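Local coordinates for protein uroporphyrinogen III synthase (Thermus thermophilus, PDB 1WCW) that probably catalyses the cyclisation of the linear tetrapyrrole hydroxymethylbilane to uroporphyrinogen III, a step of haem biosynthesis, at residues L29-L34 and G251-L256; F197-A202 and K206-A211; I193-L198 and A226-E231. All blocks are in the same frame, centred on the assembly; numbering follows the deposited sequence.

Contact 1. Residues L29-L34 and G251-L256; sequences LGFTPL and GFKRAL
The rings of Phe31 and Phe252 approach each other obliquely: their planes are only 20° apart, yet the centroids lie 5.8 Å from each other, so the two rings are nearly parallel but too far displaced for one to lie over the other. The nearest carbons are CZ of Phe31 and CD2 of Phe252, at 3.8 Å. Lys253 passes obliquely by the same Phe31 ring, its CB also 3.8 Å from Phe31 CZ. Its ammonium group lies 18° from the ring normal, but at 5.2 Å from NZ to the Phe31 centroid any cation-pi attraction is weak. The firmer bond of the lysine is to the backbone: Lys253 NZ donates to Leu29 O over 2.8 Å, nearly in line with the carbonyl. The lysine chain runs extended from CG anti to the backbone N (chi1 -172°) and bends only at its last torsion, which brings NZ to this oxygen. Leu29 directly follows helix 19-28, and Gly30, with positive phi, closes a Schellman motif there. An alanine in place of Phe31 would remove the ring and would probably leave Phe252 and the aliphatic part of Lys253 facing a gap. Phe31 and Phe252 both also touch Val9, and Phe252 reaches Leu219 of strand 217-221. The contact thus packs helix 245-260 against the turn between helix 19-28 and strand 32-35, an outermost strand of the five-stranded parallel sheet.

Contact 2. Residues F197-A202 and K206-A211; sequences FLFEGA and KALREA
Two consecutive helices joined by a short connection, roughly antiparallel as a helical hairpin, bring Leu208 of helix 205-214 against Leu198 and Phe199 of helix 192-201 and Ala202 beyond them. The short segment axes run at 139° and approach to 10.3 Å, a separation spanned by side chains. One methyl does most of the work. Leu208 CD2 sits over the centre of one face of the Phe199 ring, 3.6 Å from its centroid and 11° off the normal, which meets the geometry of a CH-pi contact. Leu208 CG lies near the outer end of the ring, 3.8 Å from Phe199 CZ. The same CD2 touches Leu198 CG at 3.8 Å and Ala202 CB at 3.9 Å, so it is held by three residues of the opposing segment. Leu208 has its CG anti to the backbone N (chi1 170°), which directs the branch toward the first helix. Arg209 borders this cluster, its CB 4.2 Å from Phe199 CE2, while its NE bonds to the carbonyl of Trp232; Trp232 also stacks on Phe199. Leu208 further touches Leu179 of helix 169-181, which Leu198 and Ala202 meet through Ile172 and Glu176. No hydrogen bond joins the two segments: their cohesion comes from apolar contact and the weak methyl-to-ring attraction, while Arg209 NE finds its partner outside them, at Trp232 O.

Contact 3. Residues I193-L198 and A226-E231; sequences IQVEFL and ADALRE
Val195 meets Leu229 at about a right angle, side chain across side chain, where two helices of a parallel alpha/beta domain run side by side. Helix 192-201 follows strand 186-189 and helix 223-231 follows strand 217-221, neighbouring parallel strands of one sheet; the short segment axes accordingly differ by only 25° in direction and approach to 8.7 Å. Both branches of the valine are used. CG2 of Val195 lies 3.7 Å from Leu229 CG, and CG1 of Val195 comes 3.8 Å from Leu229 CD2. With CG1 anti to the backbone N (chi1 178°), the two methyls of the valine straddle the leucine's branch point, and Val195 CB remains near Ala228 CB, at 3.9 Å. Ala228 contributes just its methyl group beside the valine. Beneath this apolar layer, on the sheet side, Phe189 of strand 186-189 touches both Val195 and Leu229.

Glu196 approaches from beside the valine. Its chain is bent at chi2 (-61°), and the carboxylate reaches across to the second helix, with OE1 3.6 Å from Ala228 CB. Its other oxygen, OE2, accepts a hydrogen bond from Trp232 NE1, so the carboxylate is held at both oxygens. No direct hydrogen bond spans the two segments; the polar link is made by one water, which donates both to Glu196 OE1, at 2.6 Å, and to the backbone Ala228 O, at 2.9 Å.

Contacts 2 and 3 are neighbours, their centres about 10 Å apart, and share Phe197 and Leu198 of helix 192-201. That helix meets helix 223-231 in contact 3 and, nearer its C-terminal end, helix 205-214 in contact 2; Trp232, which follows segment 226-231 in the chain, is a common partner. Contact 1 is separate: its centre lies about 23 Å from that of contact 2 and 21 Å from that of contact 3, with nearest atoms about 12 and 11 Å away. Along the chain it closes a loop enclosing both. All three belong to the domain built on the five-stranded parallel sheet: contact 1 includes its outermost strand 32-35, while contacts 2 and 3 join helices that pack beside it.

Contact 1. Residues L29-L34 and G251-L256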
ATOM      1  N   LEU A  29      13.620 -12.301 -19.067  1.00 17.37           N
ATOM      2  CA  LEU A  29      14.880 -12.310 -18.312  1.00 15.72           C
ATOM      3  C   LEU A  29      15.348 -13.699 -17.953  1.00 16.04           C
ATOM      4  O   LEU A  29      16.359 -13.870 -17.280  1.00 21.63           O
ATOM      5  CB  LEU A  29      14.705 -11.445 -17.037  1.00 16.14           C
ATOM      6  CG  LEU A  29      14.455  -9.967 -17.324  1.00 16.35           C
ATOM      7  CD1 LEU A  29      14.200  -9.216 -16.030  1.00 17.98           C
ATOM      8  CD2 LEU A  29      15.642  -9.351 -18.052  1.00 18.53           C
ATOM      9  N   GLY A  30      14.610 -14.698 -18.380  1.00 15.65           N
ATOM     10  CA  GLY A  30      15.014 -16.075 -18.080  1.00 18.02           C
ATOM     11  C   GLY A  30      14.508 -16.699 -16.794  1.00 15.12           C
ATOM     12  O   GLY A  30      14.927 -17.780 -16.388  1.00 19.03           O
ATOM     13  N   PHE A  31      13.590 -16.010 -16.131  1.00 13.95           N
ATOM     14  CA  PHE A  31      12.993 -16.585 -14.919  1.00 12.61           C
ATOM     15  C   PHE A  31      11.699 -17.328 -15.209  1.00 12.93           C
ATOM     16  O   PHE A  31      11.091 -17.127 -16.246  1.00 14.45           O
ATOM     17  CB  PHE A  31      12.635 -15.451 -13.946  1.00 11.99           C
ATOM     18  CG  PHE A  31      13.812 -14.656 -13.379  1.00 13.65           C
ATOM     19  CD1 PHE A  31      14.008 -13.314 -13.703  1.00 18.08           C
ATOM     20  CD2 PHE A  31      14.656 -15.225 -12.435  1.00 23.02           C
ATOM     21  CE1 PHE A  31      15.024 -12.556 -13.081  1.00 20.01           C
ATOM     22  CE2 PHE A  31      15.679 -14.471 -11.809  1.00 22.08           C
ATOM     23  CZ  PHE A  31      15.835 -13.131 -12.158  1.00 18.66           C
ATOM     24  N   THR A  32      11.309 -18.211 -14.304  1.00 11.42           N
ATOM     25  CA  THR A  32       9.994 -18.877 -14.410  1.00  9.53           C
ATOM     26  C   THR A  32       9.086 -18.038 -13.439  1.00  9.17           C
ATOM     27  O   THR A  32       9.252 -18.149 -12.202  1.00 10.84           O
ATOM     28  CB  THR A  32      10.051 -20.305 -13.911  1.00 13.42           C
ATOM     29  OG1 THR A  32      10.905 -21.025 -14.811  1.00 18.84           O
ATOM     30  CG2 THR A  32       8.643 -20.919 -13.937  1.00 12.85           C
ATOM     31  N   PRO A  33       8.090 -17.318 -13.971  1.00 10.21           N
ATOM     32  CA  PRO A  33       7.213 -16.522 -13.110  1.00 11.84           C
ATOM     33  C   PRO A  33       6.048 -17.309 -12.570  1.00 11.32           C
ATOM     34  O   PRO A  33       5.493 -18.173 -13.260  1.00 11.28           O
ATOM     35  CB  PRO A  33       6.731 -15.411 -14.014  1.00 11.80           C
ATOM     36  CG  PRO A  33       6.753 -16.028 -15.405  1.00 13.89           C
ATOM     37  CD  PRO A  33       7.859 -17.015 -15.423  1.00 11.76           C
ATOM     38  N   LEU A  34       5.706 -17.075 -11.319  1.00  8.92           N
ATOM     39  CA  LEU A  34       4.492 -17.662 -10.710  1.00  8.32           C
ATOM     40  C   LEU A  34       3.685 -16.540 -10.120  1.00  8.32           C
ATOM     41  O   LEU A  34       4.250 -15.640  -9.451  1.00 11.12           O
ATOM     42  CB  LEU A  34       4.820 -18.629  -9.622  1.00 10.28           C
ATOM     43  CG  LEU A  34       5.605 -19.851 -10.134  1.00 13.36           C
ATOM     44  CD1 LEU A  34       6.088 -20.698  -8.922  1.00 22.28           C
ATOM     45  CD2 LEU A  34       4.692 -20.703 -11.011  1.00 15.31           C
ATOM     46  N   GLY A 251      17.860  -6.177 -11.166  1.00 11.00           N
ATOM     47  CA  GLY A 251      18.710  -5.925 -10.007  1.00 11.38           C
ATOM     48  C   GLY A 251      18.861  -7.209  -9.176  1.00 11.22           C
ATOM     49  O   GLY A 251      19.962  -7.571  -8.708  1.00 10.53           O
ATOM     50  N   PHE A 252      17.732  -7.936  -9.001  1.00 10.87           N
ATOM     51  CA  PHE A 252      17.818  -9.221  -8.339  1.00 11.41           C
ATOM     52  C   PHE A 252      18.736 -10.215  -9.061  1.00  8.47           C
ATOM     53  O   PHE A 252      19.540 -10.854  -8.446  1.00 10.86           O
ATOM     54  CB  PHE A 252      16.406  -9.804  -8.201  1.00 11.03           C
ATOM     55  CG  PHE A 252      16.387 -11.241  -7.719  1.00 10.38           C
ATOM     56  CD1 PHE A 252      16.975 -11.594  -6.513  1.00 10.44           C
ATOM     57  CD2 PHE A 252      15.765 -12.214  -8.466  1.00 11.53           C
ATOM     58  CE1 PHE A 252      16.921 -12.893  -6.074  1.00 13.67           C
ATOM     59  CE2 PHE A 252      15.707 -13.565  -8.009  1.00 14.24           C
ATOM     60  CZ  PHE A 252      16.280 -13.886  -6.813  1.00 14.87           C
ATOM     61  N   LYS A 253      18.586 -10.318 -10.358  1.00  9.91           N
ATOM     62  CA  LYS A 253      19.426 -11.236 -11.151  1.00 11.08           C
ATOM     63  C   LYS A 253      20.920 -10.935 -10.956  1.00 11.26           C
ATOM     64  O   LYS A 253      21.715 -11.883 -10.700  1.00 11.62           O
ATOM     65  CB  LYS A 253      19.008 -11.036 -12.599  1.00 12.41           C
ATOM     66  CG  LYS A 253      19.624 -12.020 -13.564  1.00 17.90           C
ATOM     67  CD  LYS A 253      18.938 -11.777 -14.942  1.00 20.09           C
ATOM     68  CE  LYS A 253      19.557 -12.635 -15.991  1.00 25.71           C
ATOM     69  NZ  LYS A 253      18.879 -13.950 -16.005  1.00 27.88           N
ATOM     70  N   ARG A 254      21.282  -9.670 -10.991  1.00 10.12           N
ATOM     71  CA  ARG A 254      22.677  -9.323 -10.800  1.00  9.25           C
ATOM     72  C   ARG A 254      23.142  -9.622  -9.374  1.00 12.37           C
ATOM     73  O   ARG A 254      24.219 -10.150  -9.151  1.00 14.95           O
ATOM     74  CB  ARG A 254      22.853  -7.857 -11.166  1.00 11.02           C
ATOM     75  CG  ARG A 254      24.300  -7.410 -11.022  1.00 11.07           C
ATOM     76  CD  ARG A 254      24.383  -5.986 -11.518  1.00 12.51           C
ATOM     77  NE  ARG A 254      25.749  -5.451 -11.441  1.00 16.90           N
ATOM     78  CZ  ARG A 254      26.689  -5.691 -12.345  1.00 16.72           C
ATOM     79  NH1 ARG A 254      27.917  -5.135 -12.170  1.00 19.47           N
ATOM     80  NH2 ARG A 254      26.425  -6.430 -13.403  1.00 16.82           N
ATOM     81  N   ALA A 255      22.318  -9.285  -8.377  1.00 12.72           N
ATOM     82  CA  ALA A 255      22.655  -9.536  -6.979  1.00 14.06           C
ATOM     83  C   ALA A 255      22.847 -10.992  -6.695  1.00 13.15           C
ATOM     84  O   ALA A 255      23.806 -11.378  -6.026  1.00 17.71           O
ATOM     85  CB  ALA A 255      21.532  -8.948  -6.102  1.00 15.90           C
ATOM     86  N   LEU A 256      22.000 -11.793  -7.275  1.00 12.91           N
ATOM     87  CA  LEU A 256      22.068 -13.207  -7.095  1.00 16.79           C
ATOM     88  C   LEU A 256      23.411 -13.740  -7.703  1.00 15.47           C
ATOM     89  O   LEU A 256      24.216 -14.471  -7.090  1.00 18.85           O
ATOM     90  CB  LEU A 256      20.835 -13.825  -7.749  1.00 18.37           C
ATOM     91  CG  LEU A 256      20.628 -15.317  -7.565  1.00 26.05           C
ATOM     92  CD1 LEU A 256      20.438 -15.612  -6.065  1.00 29.52           C
ATOM     93  CD2 LEU A 256      19.411 -15.732  -8.336  1.00 26.38           C
TER

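Contact 2. Residues F197-A202 and K206-A211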
ATOM      1  N   PHE A 197      -0.726  -8.716   4.523  1.00  7.04           N
ATOM      2  CA  PHE A 197      -1.752  -9.729   4.290  1.00  8.10           C
ATOM      3  C   PHE A 197      -1.186 -11.123   4.345  1.00  8.12           C
ATOM      4  O   PHE A 197      -1.823 -12.038   4.891  1.00  8.51           O
ATOM      5  CB  PHE A 197      -2.423  -9.516   2.925  1.00  8.05           C
ATOM      6  CG  PHE A 197      -3.397  -8.341   2.861  1.00  8.73           C
ATOM      7  CD1 PHE A 197      -3.707  -7.789   1.622  1.00 12.55           C
ATOM      8  CD2 PHE A 197      -4.019  -7.826   3.934  1.00 12.20           C
ATOM      9  CE1 PHE A 197      -4.654  -6.738   1.496  1.00 14.51           C
ATOM     10  CE2 PHE A 197      -4.986  -6.764   3.761  1.00 12.52           C
ATOM     11  CZ  PHE A 197      -5.276  -6.262   2.544  1.00 11.32           C
ATOM     12  N   LEU A 198       0.007 -11.353   3.748  1.00  8.11           N
ATOM     13  CA  LEU A 198       0.588 -12.689   3.824  1.00  6.70           C
ATOM     14  C   LEU A 198       0.835 -13.109   5.247  1.00  8.93           C
ATOM     15  O   LEU A 198       0.435 -14.236   5.634  1.00  8.43           O
ATOM     16  CB  LEU A 198       1.885 -12.655   3.001  1.00  8.10           C
ATOM     17  CG  LEU A 198       2.649 -13.965   3.059  1.00  9.53           C
ATOM     18  CD1 LEU A 198       1.838 -15.150   2.480  1.00 10.99           C
ATOM     19  CD2 LEU A 198       3.933 -13.840   2.242  1.00 11.04           C
ATOM     20  N   PHE A 199       1.496 -12.281   6.045  1.00  8.33           N
ATOM     21  CA  PHE A 199       1.778 -12.704   7.414  1.00  9.37           C
ATOM     22  C   PHE A 199       0.553 -12.725   8.261  1.00 10.19           C
ATOM     23  O   PHE A 199       0.497 -13.646   9.142  1.00 11.59           O
ATOM     24  CB  PHE A 199       2.840 -11.782   8.040  1.00 11.01           C
ATOM     25  CG  PHE A 199       4.244 -12.239   7.767  1.00  9.59           C
ATOM     26  CD1 PHE A 199       4.961 -11.804   6.690  1.00 11.03           C
ATOM     27  CD2 PHE A 199       4.799 -13.225   8.585  1.00 12.63           C
ATOM     28  CE1 PHE A 199       6.234 -12.332   6.417  1.00 14.06           C
ATOM     29  CE2 PHE A 199       6.067 -13.767   8.313  1.00 15.22           C
ATOM     30  CZ  PHE A 199       6.764 -13.319   7.261  1.00 14.77           C
ATOM     31  N   GLU A 200      -0.439 -11.875   8.052  1.00  8.12           N
ATOM     32  CA  GLU A 200      -1.656 -11.927   8.902  1.00 10.62           C
ATOM     33  C   GLU A 200      -2.487 -13.118   8.514  1.00 13.27           C
ATOM     34  O   GLU A 200      -3.290 -13.573   9.388  1.00 14.25           O
ATOM     35  CB  GLU A 200      -2.496 -10.649   8.798  1.00 11.32           C
ATOM     36  CG  GLU A 200      -1.815  -9.406   9.388  1.00 10.83           C
ATOM     37  CD  GLU A 200      -2.599  -8.140   9.181  1.00 13.96           C
ATOM     38  OE1 GLU A 200      -3.739  -8.247   8.699  1.00 20.61           O
ATOM     39  OE2 GLU A 200      -2.115  -7.043   9.442  1.00 15.47           O
ATOM     40  N   GLY A 201      -2.373 -13.622   7.291  1.00 11.21           N
ATOM     41  CA  GLY A 201      -3.194 -14.735   6.863  1.00 11.49           C
ATOM     42  C   GLY A 201      -2.527 -16.084   6.845  1.00 10.99           C
ATOM     43  O   GLY A 201      -3.231 -17.068   6.480  1.00 15.60           O
ATOM     44  N   ALA A 202      -1.259 -16.203   7.188  1.00 11.05           N
ATOM     45  CA  ALA A 202      -0.585 -17.511   7.181  1.00 10.79           C
ATOM     46  C   ALA A 202      -1.058 -18.451   8.281  1.00 12.07           C
ATOM     47  O   ALA A 202      -1.391 -18.010   9.386  1.00 13.24           O
ATOM     48  CB  ALA A 202       0.921 -17.318   7.348  1.00 14.21           C
ATOM     49  N   LYS A 206       5.501 -18.404  11.806  1.00 14.33           N
ATOM     50  CA  LYS A 206       6.896 -18.676  12.133  1.00 12.35           C
ATOM     51  C   LYS A 206       7.592 -19.454  11.037  1.00 12.23           C
ATOM     52  O   LYS A 206       8.767 -19.196  10.709  1.00 13.40           O
ATOM     53  CB  LYS A 206       7.013 -19.464  13.456  1.00 15.80           C
ATOM     54  CG  LYS A 206       6.705 -18.534  14.634  1.00 19.93           C
ATOM     55  CD  LYS A 206       7.008 -19.215  16.008  1.00 24.73           C
ATOM     56  CE  LYS A 206       6.627 -18.359  17.208  1.00 31.18           C
ATOM     57  NZ  LYS A 206       6.855 -19.144  18.495  1.00 36.95           N
ATOM     58  N   ALA A 207       6.915 -20.465  10.482  1.00 12.59           N
ATOM     59  CA  ALA A 207       7.538 -21.227   9.418  1.00 12.23           C
ATOM     60  C   ALA A 207       7.722 -20.353   8.183  1.00 11.51           C
ATOM     61  O   ALA A 207       8.671 -20.508   7.443  1.00 11.41           O
ATOM     62  CB  ALA A 207       6.703 -22.503   9.024  1.00 13.80           C
ATOM     63  N   LEU A 208       6.754 -19.447   7.980  1.00 10.55           N
ATOM     64  CA  LEU A 208       6.842 -18.541   6.817  1.00 11.59           C
ATOM     65  C   LEU A 208       8.070 -17.601   6.979  1.00 10.45           C
ATOM     66  O   LEU A 208       8.822 -17.393   6.023  1.00 10.60           O
ATOM     67  CB  LEU A 208       5.575 -17.716   6.752  1.00 11.36           C
ATOM     68  CG  LEU A 208       5.557 -16.562   5.787  1.00 13.06           C
ATOM     69  CD1 LEU A 208       5.673 -17.104   4.364  1.00 17.36           C
ATOM     70  CD2 LEU A 208       4.260 -15.760   5.934  1.00 17.18           C
ATOM     71  N   ARG A 209       8.287 -17.083   8.187  1.00  9.66           N
ATOM     72  CA  ARG A 209       9.470 -16.244   8.453  1.00 10.61           C
ATOM     73  C   ARG A 209      10.726 -17.050   8.184  1.00 10.05           C
ATOM     74  O   ARG A 209      11.645 -16.565   7.515  1.00 10.92           O
ATOM     75  CB  ARG A 209       9.454 -15.789   9.887  1.00 10.13           C
ATOM     76  CG  ARG A 209      10.657 -15.006  10.245  1.00 11.82           C
ATOM     77  CD  ARG A 209      10.665 -14.597  11.707  1.00 13.91           C
ATOM     78  NE  ARG A 209       9.582 -13.760  12.066  1.00 14.04           N
ATOM     79  CZ  ARG A 209       8.673 -14.034  13.005  1.00 16.61           C
ATOM     80  NH1 ARG A 209       7.738 -13.133  13.259  1.00 21.62           N
ATOM     81  NH2 ARG A 209       8.653 -15.195  13.671  1.00 21.16           N
ATOM     82  N   GLU A 210      10.800 -18.293   8.699  1.00 10.31           N
ATOM     83  CA  GLU A 210      11.960 -19.124   8.438  1.00 11.32           C
ATOM     84  C   GLU A 210      12.170 -19.345   6.929  1.00 11.01           C
ATOM     85  O   GLU A 210      13.297 -19.217   6.447  1.00 11.20           O
ATOM     86  CB  GLU A 210      11.834 -20.469   9.163  1.00 13.79           C
ATOM     87  CG  GLU A 210      12.966 -21.434   8.836  1.00 15.93           C
ATOM     88  CD  GLU A 210      12.916 -22.667   9.743  1.00 24.58           C
ATOM     89  OE1 GLU A 210      13.741 -23.576   9.554  1.00 30.52           O
ATOM     90  OE2 GLU A 210      12.054 -22.679  10.647  1.00 29.43           O
ATOM     91  N   ALA A 211      11.077 -19.622   6.202  1.00 10.85           N
ATOM     92  CA  ALA A 211      11.206 -19.837   4.777  1.00 11.51           C
ATOM     93  C   ALA A 211      11.735 -18.579   4.037  1.00  9.65           C
ATOM     94  O   ALA A 211      12.630 -18.708   3.216  1.00 10.33           O
ATOM     95  CB  ALA A 211       9.870 -20.286   4.217  1.00 12.14           C
TER

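Contact 3. Residues I193-L198 and A226-E231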
ATOM      1  N   ILE A 193       1.265  -3.527   2.035  1.00  8.52           N
ATOM      2  CA  ILE A 193       0.066  -4.253   2.413  1.00 10.15           C
ATOM      3  C   ILE A 193       0.119  -5.743   1.978  1.00  7.31           C
ATOM      4  O   ILE A 193      -0.504  -6.594   2.610  1.00  8.35           O
ATOM      5  CB  ILE A 193      -1.189  -3.526   1.841  1.00 10.65           C
ATOM      6  CG1 ILE A 193      -2.424  -3.920   2.649  1.00 11.67           C
ATOM      7  CG2 ILE A 193      -1.336  -3.828   0.359  1.00 12.08           C
ATOM      8  CD1 ILE A 193      -3.695  -3.042   2.253  1.00 11.93           C
ATOM      9  N   GLN A 194       0.861  -6.088   0.942  1.00  7.66           N
ATOM     10  CA  GLN A 194       0.941  -7.499   0.537  1.00  7.81           C
ATOM     11  C   GLN A 194       1.737  -8.292   1.596  1.00  6.72           C
ATOM     12  O   GLN A 194       1.404  -9.445   1.855  1.00  7.92           O
ATOM     13  CB  GLN A 194       1.694  -7.606  -0.789  1.00  7.23           C
ATOM     14  CG  GLN A 194       0.795  -7.072  -1.903  1.00 10.27           C
ATOM     15  CD  GLN A 194       1.500  -6.553  -3.097  1.00 10.06           C
ATOM     16  OE1 GLN A 194       2.672  -6.756  -3.247  1.00 11.01           O
ATOM     17  NE2 GLN A 194       0.765  -5.898  -3.979  1.00 12.74           N
ATOM     18  N   VAL A 195       2.767  -7.678   2.190  1.00  6.94           N
ATOM     19  CA  VAL A 195       3.526  -8.328   3.260  1.00  7.41           C
ATOM     20  C   VAL A 195       2.577  -8.514   4.424  1.00  7.23           C
ATOM     21  O   VAL A 195       2.559  -9.601   5.007  1.00  7.92           O
ATOM     22  CB  VAL A 195       4.709  -7.403   3.707  1.00  7.27           C
ATOM     23  CG1 VAL A 195       5.462  -8.076   4.865  1.00  8.46           C
ATOM     24  CG2 VAL A 195       5.673  -7.170   2.547  1.00  8.21           C
ATOM     25  N   GLU A 196       1.791  -7.492   4.788  1.00  9.22           N
ATOM     26  CA  GLU A 196       0.917  -7.575   5.940  1.00  7.80           C
ATOM     27  C   GLU A 196      -0.132  -8.624   5.718  1.00  8.21           C
ATOM     28  O   GLU A 196      -0.374  -9.470   6.608  1.00  9.45           O
ATOM     29  CB  GLU A 196       0.247  -6.211   6.202  1.00  9.47           C
ATOM     30  CG  GLU A 196       1.175  -5.000   6.409  1.00 10.44           C
ATOM     31  CD  GLU A 196       2.121  -5.093   7.589  1.00 14.65           C
ATOM     32  OE1 GLU A 196       3.069  -4.254   7.628  1.00 20.94           O
ATOM     33  OE2 GLU A 196       1.976  -5.959   8.475  1.00 14.18           O
ATOM     34  N   PHE A 197      -0.726  -8.716   4.523  1.00  7.04           N
ATOM     35  CA  PHE A 197      -1.752  -9.729   4.290  1.00  8.10           C
ATOM     36  C   PHE A 197      -1.186 -11.123   4.345  1.00  8.12           C
ATOM     37  O   PHE A 197      -1.823 -12.038   4.891  1.00  8.51           O
ATOM     38  CB  PHE A 197      -2.423  -9.516   2.925  1.00  8.05           C
ATOM     39  CG  PHE A 197      -3.397  -8.341   2.861  1.00  8.73           C
ATOM     40  CD1 PHE A 197      -3.707  -7.789   1.622  1.00 12.55           C
ATOM     41  CD2 PHE A 197      -4.019  -7.826   3.934  1.00 12.20           C
ATOM     42  CE1 PHE A 197      -4.654  -6.738   1.496  1.00 14.51           C
ATOM     43  CE2 PHE A 197      -4.986  -6.764   3.761  1.00 12.52           C
ATOM     44  CZ  PHE A 197      -5.276  -6.262   2.544  1.00 11.32           C
ATOM     45  N   LEU A 198       0.007 -11.353   3.748  1.00  8.11           N
ATOM     46  CA  LEU A 198       0.588 -12.689   3.824  1.00  6.70           C
ATOM     47  C   LEU A 198       0.835 -13.109   5.247  1.00  8.93           C
ATOM     48  O   LEU A 198       0.435 -14.236   5.634  1.00  8.43           O
ATOM     49  CB  LEU A 198       1.885 -12.655   3.001  1.00  8.10           C
ATOM     50  CG  LEU A 198       2.649 -13.965   3.059  1.00  9.53           C
ATOM     51  CD1 LEU A 198       1.838 -15.150   2.480  1.00 10.99           C
ATOM     52  CD2 LEU A 198       3.933 -13.840   2.242  1.00 11.04           C
ATOM     53  N   ALA A 226      10.021  -2.937   2.164  1.00  8.22           N
ATOM     54  CA  ALA A 226      11.072  -3.605   2.842  1.00  8.73           C
ATOM     55  C   ALA A 226      10.910  -3.471   4.331  1.00  8.96           C
ATOM     56  O   ALA A 226      11.171  -4.444   5.071  1.00  9.81           O
ATOM     57  CB  ALA A 226      12.410  -2.973   2.417  1.00 12.46           C
ATOM     58  N   ASP A 227      10.491  -2.312   4.840  1.00  9.22           N
ATOM     59  CA  ASP A 227      10.317  -2.141   6.261  1.00  9.75           C
ATOM     60  C   ASP A 227       9.184  -2.980   6.770  1.00  8.16           C
ATOM     61  O   ASP A 227       9.270  -3.465   7.906  1.00  9.20           O
ATOM     62  CB  ASP A 227      10.159  -0.634   6.633  1.00 12.52           C
ATOM     63  CG  ASP A 227      11.488   0.147   6.552  1.00 22.00           C
ATOM     64  OD1 ASP A 227      11.452   1.393   6.458  1.00 32.39           O
ATOM     65  OD2 ASP A 227      12.571  -0.469   6.608  1.00 24.76           O
ATOM     66  N   ALA A 228       8.148  -3.264   5.998  1.00  7.82           N
ATOM     67  CA  ALA A 228       7.108  -4.136   6.437  1.00  8.81           C
ATOM     68  C   ALA A 228       7.657  -5.560   6.640  1.00  7.86           C
ATOM     69  O   ALA A 228       7.277  -6.231   7.621  1.00  9.40           O
ATOM     70  CB  ALA A 228       5.956  -4.136   5.446  1.00  9.08           C
ATOM     71  N   LEU A 229       8.480  -6.031   5.726  1.00  7.83           N
ATOM     72  CA  LEU A 229       9.104  -7.332   5.930  1.00  6.51           C
ATOM     73  C   LEU A 229       9.923  -7.360   7.188  1.00  7.63           C
ATOM     74  O   LEU A 229       9.888  -8.327   7.994  1.00  7.70           O
ATOM     75  CB  LEU A 229       9.966  -7.655   4.699  1.00  8.00           C
ATOM     76  CG  LEU A 229       9.134  -8.153   3.503  1.00  7.92           C
ATOM     77  CD1 LEU A 229       9.948  -8.063   2.237  1.00  9.69           C
ATOM     78  CD2 LEU A 229       8.683  -9.628   3.696  1.00  8.62           C
ATOM     79  N   ARG A 230      10.718  -6.299   7.384  1.00  8.77           N
ATOM     80  CA  ARG A 230      11.601  -6.269   8.564  1.00  9.14           C
ATOM     81  C   ARG A 230      10.799  -6.281   9.857  1.00 10.32           C
ATOM     82  O   ARG A 230      11.233  -6.917  10.832  1.00 11.60           O
ATOM     83  CB  ARG A 230      12.530  -5.030   8.517  1.00 10.61           C
ATOM     84  CG  ARG A 230      13.585  -5.110   7.394  1.00 11.70           C
ATOM     85  CD  ARG A 230      14.217  -3.741   7.071  1.00 17.40           C
ATOM     86  NE  ARG A 230      14.664  -2.943   8.181  1.00 24.54           N
ATOM     87  CZ  ARG A 230      15.948  -2.759   8.516  1.00 30.99           C
ATOM     88  NH1 ARG A 230      16.272  -1.967   9.536  1.00 36.19           N
ATOM     89  NH2 ARG A 230      16.900  -3.392   7.863  1.00 23.63           N
ATOM     90  N   GLU A 231       9.657  -5.644   9.899  1.00 10.52           N
ATOM     91  CA  GLU A 231       8.821  -5.631  11.119  1.00 14.47           C
ATOM     92  C   GLU A 231       8.308  -7.040  11.411  1.00 14.70           C
ATOM     93  O   GLU A 231       7.973  -7.327  12.575  1.00 19.74           O
ATOM     94  CB  GLU A 231       7.644  -4.686  10.938  1.00 17.49           C
ATOM     95  CG  GLU A 231       7.983  -3.192  10.757  1.00 29.57           C
ATOM     96  CD  GLU A 231       6.715  -2.393  10.431  1.00 39.18           C
ATOM     97  OE1 GLU A 231       5.715  -2.546  11.174  1.00 44.97           O
ATOM     98  OE2 GLU A 231       6.693  -1.630   9.425  1.00 45.84           O
TER
HETATM   99  O   HOH W   1       5.203  -4.767   9.107  1.00 23.41           O